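Probable quinone reductase Qor (NADPH:quinone reductase) (Zeta-crystallin homolog protein) (Mycobacterium tuberculosis, PDB 4RVU) binds NADPH and probably transfers its electrons to quinones, acting as an NADPH-dependent quinone reductase. Local coordinates at residues 124-129 / 299-304. Numbering follows the deposited sequence.
Sequences ASALLK and ITVAVG. With NDP (NADPH dihydro-nicotinamide-adenine-dinucleotide phosphate), chain E.
In this medium-chain dehydrogenase/reductase fold, which joins a GroES-like domain to a Rossmann-type NADPH domain, one face of helix 120-140 packs against the chain that leads from helix 280-295 into strand 303-308. Ser-125 and Ala-126 meet Val-301 and Val-303, and no hydrogen bond crosses between the two segments. Val-301 points its CB at the helix, 4.0 Å from Ala-126 CB, and its two methyls part from there. CG1, anti to its own backbone N (chi1 180°), reaches Ser-125 CB at 3.7 Å. CG2, beside that N, rests on Ala-126 CB at 3.8 Å; CG1 lies nearly as close to that methyl, so both branches pack on Ala-126 while CG1 also reaches Ser-125. Further along, Val-303 brings its CG2 methyl against the Ser-125 hydroxyl. Ser-125 OG stands beside its own backbone N (chi1 -73°) and is hydrogen-bonded back to Glu-121 O one turn earlier, which satisfies this buried polar atom within the helix. Ile-294 and Val-329 extend the apolar layer on Ala-126 and Val-303 respectively. The same helix faces the cofactor with other residues: Lys-129, salt-bridged to Glu-66, runs its aliphatic chain beside the nicotinamide-side phosphate, its CD 3.9 Å from O1N of NADPH, while Leu-128 CD2 touches the nicotinamide ring at C5N, 3.5 Å away.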
loop_
_atom_site.group_PDB
_atom_site.type_symbol
_atom_site.label_atom_id
_atom_site.label_comp_id
_atom_site.label_asym_id
_atom_site.label_seq_id
_atom_site.Cartn_x
_atom_site.Cartn_y
_atom_site.Cartn_z
ATOM N N ALA A 124 -27.798 -7.840 11.869
ATOM C CA ALA A 124 -27.487 -6.403 11.923
ATOM C C ALA A 124 -26.256 -6.139 12.765
ATOM O O ALA A 124 -25.739 -5.014 12.799
ATOM C CB ALA A 124 -28.679 -5.604 12.463
ATOM N N SER A 125 -25.789 -7.174 13.454
ATOM C CA SER A 125 -24.518 -7.113 14.159
ATOM C C SER A 125 -23.380 -7.493 13.223
ATOM O O SER A 125 -22.239 -7.082 13.423
ATOM C CB SER A 125 -24.519 -8.083 15.339
ATOM O OG SER A 125 -25.331 -7.618 16.397
ATOM N N ALA A 126 -23.700 -8.281 12.202
ATOM C CA ALA A 126 -22.679 -9.015 11.453
ATOM C C ALA A 126 -22.332 -8.445 10.086
ATOM O O ALA A 126 -21.176 -8.519 9.671
ATOM C CB ALA A 126 -23.090 -10.479 11.306
ATOM N N LEU A 127 -23.311 -7.911 9.359
ATOM C CA LEU A 127 -23.089 -7.629 7.931
ATOM C C LEU A 127 -22.043 -6.569 7.585
ATOM O O LEU A 127 -21.061 -6.881 6.917
ATOM C CB LEU A 127 -24.398 -7.323 7.187
ATOM C CG LEU A 127 -24.146 -7.312 5.667
ATOM C CD1 LEU A 127 -23.877 -8.726 5.126
ATOM C CD2 LEU A 127 -25.255 -6.628 4.868
ATOM N N LEU A 128 -22.243 -5.319 7.992
ATOM C CA LEU A 128 -21.287 -4.272 7.598
ATOM C C LEU A 128 -19.895 -4.605 8.109
ATOM O O LEU A 128 -18.910 -4.543 7.364
ATOM C CB LEU A 128 -21.717 -2.889 8.115
ATOM C CG LEU A 128 -20.963 -1.688 7.513
ATOM C CD1 LEU A 128 -21.837 -0.432 7.516
ATOM C CD2 LEU A 128 -19.657 -1.404 8.247
ATOM N N LYS A 129 -19.811 -4.971 9.380
ATOM C CA LYS A 129 -18.517 -5.252 9.978
ATOM C C LYS A 129 -17.911 -6.565 9.460
ATOM O O LYS A 129 -16.683 -6.680 9.301
ATOM C CB LYS A 129 -18.648 -5.242 11.494
ATOM C CG LYS A 129 -19.037 -3.876 12.064
ATOM C CD LYS A 129 -19.447 -4.058 13.531
ATOM C CE LYS A 129 -20.560 -3.119 13.978
ATOM N NZ LYS A 129 -21.776 -3.057 13.093
ATOM N N ILE A 299 -16.811 -18.375 12.746
ATOM C CA ILE A 299 -16.972 -17.192 13.579
ATOM C C ILE A 299 -18.339 -17.241 14.241
ATOM O O ILE A 299 -19.254 -17.919 13.753
ATOM C CB ILE A 299 -16.856 -15.874 12.783
ATOM C CG1 ILE A 299 -18.081 -15.653 11.896
ATOM C CG2 ILE A 299 -15.541 -15.807 11.980
ATOM C CD1 ILE A 299 -18.053 -14.332 11.134
ATOM N N THR A 300 -18.469 -16.534 15.359
ATOM C CA THR A 300 -19.757 -16.345 16.017
ATOM C C THR A 300 -19.899 -14.864 16.338
ATOM O O THR A 300 -19.109 -14.310 17.098
ATOM C CB THR A 300 -19.860 -17.178 17.312
ATOM O OG1 THR A 300 -19.798 -18.575 16.988
ATOM C CG2 THR A 300 -21.182 -16.893 18.051
ATOM N N VAL A 301 -20.902 -14.214 15.746
ATOM C CA VAL A 301 -21.097 -12.785 15.960
ATOM C C VAL A 301 -22.094 -12.579 17.077
ATOM O O VAL A 301 -23.286 -12.833 16.903
ATOM C CB VAL A 301 -21.587 -12.078 14.697
ATOM C CG1 VAL A 301 -21.777 -10.582 14.970
ATOM C CG2 VAL A 301 -20.589 -12.284 13.552
ATOM N N ALA A 302 -21.612 -12.131 18.231
ATOM C CA ALA A 302 -22.486 -11.933 19.385
ATOM C C ALA A 302 -23.130 -10.559 19.285
ATOM O O ALA A 302 -22.578 -9.654 18.659
ATOM C CB ALA A 302 -21.696 -12.053 20.675
ATOM N N VAL A 303 -24.303 -10.399 19.885
ATOM C CA VAL A 303 -24.893 -9.067 19.982
ATOM C C VAL A 303 -24.333 -8.419 21.242
ATOM O O VAL A 303 -24.729 -8.782 22.353
ATOM C CB VAL A 303 -26.429 -9.129 20.058
ATOM C CG1 VAL A 303 -27.012 -7.719 20.122
ATOM C CG2 VAL A 303 -26.982 -9.881 18.854
ATOM N N GLY A 304 -23.413 -7.471 21.078
ATOM C CA GLY A 304 -22.673 -6.920 22.212
ATOM C C GLY A 304 -23.414 -5.879 23.037
ATOM O O GLY A 304 -23.070 -5.622 24.191
HETATM P PA NDP E . -15.680 -0.603 17.431
HETATM O O1A NDP E . -16.799 -1.476 17.924
HETATM O O2A NDP E . -14.338 -1.212 17.143
HETATM O O5B NDP E . -15.483 0.611 18.466
HETATM C C5B NDP E . -14.316 1.424 18.405
HETATM C C4B NDP E . -13.289 0.841 19.361
HETATM O O4B NDP E . -12.000 1.416 19.148
HETATM C C3B NDP E . -13.641 1.146 20.806
HETATM O O3B NDP E . -14.496 0.149 21.365
HETATM C C2B NDP E . -12.290 1.184 21.492
HETATM O O2B NDP E . -11.998 -0.067 22.099
HETATM C C1B NDP E . -11.289 1.477 20.384
HETATM N N9A NDP E . -10.750 2.834 20.627
HETATM C C8A NDP E . -9.462 3.141 20.852
HETATM N N7A NDP E . -9.306 4.470 21.057
HETATM C C5A NDP E . -10.521 5.037 20.974
HETATM C C6A NDP E . -11.070 6.406 21.094
HETATM N N6A NDP E . -10.260 7.457 21.350
HETATM N N1A NDP E . -12.400 6.568 20.940
HETATM C C2A NDP E . -13.211 5.526 20.685
HETATM N N3A NDP E . -12.783 4.259 20.565
HETATM C C4A NDP E . -11.472 3.954 20.695
HETATM O O3 NDP E . -16.195 0.174 16.127
HETATM P PN NDP E . -16.598 -0.602 14.782
HETATM O O1N NDP E . -16.381 -2.077 14.989
HETATM O O2N NDP E . -17.938 -0.077 14.339
HETATM O O5D NDP E . -15.494 -0.077 13.742
HETATM C C5D NDP E . -14.107 -0.294 13.988
HETATM C C4D NDP E . -13.282 0.718 13.209
HETATM O O4D NDP E . -13.257 0.362 11.828
HETATM C C3D NDP E . -13.898 2.100 13.283
HETATM O O3D NDP E . -12.839 3.053 13.369
HETATM C C2D NDP E . -14.620 2.274 11.965
HETATM O O2D NDP E . -14.614 3.648 11.572
HETATM C C1D NDP E . -13.792 1.415 11.024
HETATM N N1N NDP E . -14.548 0.820 9.922
HETATM C C2N NDP E . -14.067 0.950 8.683
HETATM C C3N NDP E . -14.709 0.404 7.582
HETATM C C7N NDP E . -14.114 0.596 6.219
HETATM O O7N NDP E . -14.642 0.061 5.260
HETATM N N7N NDP E . -13.018 1.342 6.098
HETATM C C4N NDP E . -15.990 -0.380 7.740
HETATM C C5N NDP E . -16.400 -0.459 9.137
HETATM C C6N NDP E . -15.669 0.133 10.161
HETATM P P2B NDP E . -10.802 -0.203 23.167
HETATM O O1X NDP E . -10.073 1.106 23.071
HETATM O O2X NDP E . -11.500 -0.422 24.479
HETATM O O3X NDP E . -10.020 -1.395 22.698
#